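Beta-glycosidase (Bacteroides caccae, PDB 6T2R) is a family 16 glycoside hydrolase of a human gut bacterium, probably an endo-acting O-glycanase that helps to initiate mucin breakdown. Local coordinates at residues V160-H163 with Y164-T167. Residues are numbered along the deposited sequence; the frame is centred on the assembly and turned at random.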
loop_
_atom_site.group_PDB
_atom_site.type_symbol
_atom_site.label_atom_id
_atom_site.label_comp_id
_atom_site.label_asym_id
_atom_site.label_seq_id
_atom_site.Cartn_x
_atom_site.Cartn_y
_atom_site.Cartn_z
ATOM N N VAL A 160 2.770 -9.349 -5.358
ATOM C CA VAL A 160 4.206 -9.163 -5.004
ATOM C C VAL A 160 4.939 -8.980 -6.322
ATOM O O VAL A 160 4.505 -9.548 -7.332
ATOM C CB VAL A 160 4.836 -10.299 -4.160
ATOM C CG1 VAL A 160 4.067 -10.545 -2.881
ATOM C CG2 VAL A 160 4.968 -11.619 -4.912
ATOM N N HIS A 161 6.009 -8.209 -6.285
ATOM C CA HIS A 161 6.998 -8.098 -7.387
ATOM C C HIS A 161 8.391 -8.309 -6.804
ATOM O O HIS A 161 8.638 -7.867 -5.625
ATOM C CB HIS A 161 6.875 -6.720 -8.039
ATOM C CG HIS A 161 5.484 -6.427 -8.405
ATOM N ND1 HIS A 161 4.960 -6.854 -9.586
ATOM C CD2 HIS A 161 4.496 -5.803 -7.733
ATOM C CE1 HIS A 161 3.701 -6.461 -9.655
ATOM N NE2 HIS A 161 3.393 -5.843 -8.530
ATOM N N SER A 162 9.274 -8.899 -7.594
ATOM C CA SER A 162 10.663 -9.187 -7.187
ATOM C C SER A 162 11.566 -9.300 -8.415
ATOM O O SER A 162 11.069 -9.314 -9.512
ATOM C CB SER A 162 10.684 -10.480 -6.417
ATOM O OG SER A 162 10.331 -11.585 -7.251
ATOM N N HIS A 163 12.846 -9.565 -8.197
ATOM C CA HIS A 163 13.791 -9.995 -9.264
ATOM C C HIS A 163 13.205 -11.213 -9.976
ATOM O O HIS A 163 13.280 -11.308 -11.195
ATOM C CB HIS A 163 15.140 -10.296 -8.635
ATOM C CG HIS A 163 16.122 -10.952 -9.524
ATOM N ND1 HIS A 163 16.762 -10.261 -10.512
ATOM C CD2 HIS A 163 16.572 -12.230 -9.566
ATOM C CE1 HIS A 163 17.598 -11.088 -11.109
ATOM N NE2 HIS A 163 17.492 -12.305 -10.563
ATOM N N TYR A 164 12.615 -12.112 -9.218
ATOM C CA TYR A 164 12.140 -13.420 -9.714
ATOM C C TYR A 164 10.902 -13.200 -10.581
ATOM O O TYR A 164 10.883 -13.746 -11.669
ATOM C CB TYR A 164 11.910 -14.330 -8.505
ATOM C CG TYR A 164 11.461 -15.740 -8.789
ATOM C CD1 TYR A 164 10.111 -16.046 -8.834
ATOM C CD2 TYR A 164 12.374 -16.782 -8.902
ATOM C CE1 TYR A 164 9.673 -17.346 -9.006
ATOM C CE2 TYR A 164 11.951 -18.088 -9.094
ATOM C CZ TYR A 164 10.594 -18.367 -9.162
ATOM O OH TYR A 164 10.142 -19.645 -9.294
ATOM N N THR A 165 9.919 -12.417 -10.115
ATOM C CA THR A 165 8.654 -12.225 -10.835
ATOM C C THR A 165 8.882 -11.323 -12.036
ATOM O O THR A 165 8.273 -11.582 -13.066
ATOM C CB THR A 165 7.560 -11.618 -9.957
ATOM O OG1 THR A 165 7.921 -10.269 -9.647
ATOM C CG2 THR A 165 7.286 -12.457 -8.726
ATOM N N TYR A 166 9.641 -10.254 -11.867
ATOM C CA TYR A 166 9.760 -9.166 -12.864
ATOM C C TYR A 166 11.012 -9.379 -13.733
ATOM O O TYR A 166 10.889 -9.569 -14.933
ATOM C CB TYR A 166 9.762 -7.801 -12.176
ATOM C CG TYR A 166 9.785 -6.637 -13.127
ATOM C CD1 TYR A 166 8.622 -6.122 -13.685
ATOM C CD2 TYR A 166 10.991 -6.028 -13.458
ATOM C CE1 TYR A 166 8.663 -5.036 -14.550
ATOM C CE2 TYR A 166 11.047 -4.954 -14.327
ATOM C CZ TYR A 166 9.879 -4.466 -14.880
ATOM O OH TYR A 166 9.964 -3.389 -15.700
ATOM N N THR A 167 12.214 -9.314 -13.184
ATOM C CA THR A 167 13.446 -9.435 -14.009
ATOM C C THR A 167 13.548 -10.829 -14.670
ATOM O O THR A 167 13.837 -10.878 -15.877
ATOM C CB THR A 167 14.690 -9.051 -13.212
ATOM O OG1 THR A 167 14.439 -7.813 -12.546
ATOM C CG2 THR A 167 15.897 -8.910 -14.108
HETATM O O HOH W 1 16.133 -7.627 -10.685
#
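S162 and T165 form a capping box at the start of a short helical turn. S162 OG accepts from T165 N at 3.0 Å, in a fairly straight bond (162° at the hydrogen), and more weakly from Y164 N. The exchange is returned by T165 OG1, which accepts from S162 N at 2.8 Å. Both hydroxyls stand between their own backbone N and carbonyl carbon (chi1 66° and 68°), and this brings each one back over the turn to the partner's N-H. Serine and threonine suit these places because a short hydroxyl side chain can accept from amides that a first turn leaves without carbonyl partners. The methyl T165 CG2 packs 3.5 Å from S162 OG. Y166 N donates to S162 O at 2.9 Å, an i to i+4 backbone bond in this weakly bonded helix.

One step further out, H163 lies obliquely against T167, its ND1 3.6 Å from T167 CB. An imidazole nitrogen and a hydroxyl one turn apart can share a water: one in the ring plane bridges H163 ND1 (2.7 Å) and T167 OG1.

The box marks where strand 155-161 gives way to helix 163-167. V160 and H161 keep backbone hydrogen bonds to H176 and E143. Y164, whose phenol hydrogen-bonds N173 O while its buried side chain touches Y211, lies with T165 against strand 206-212; the Y166 ring meets W138 edge-to-face.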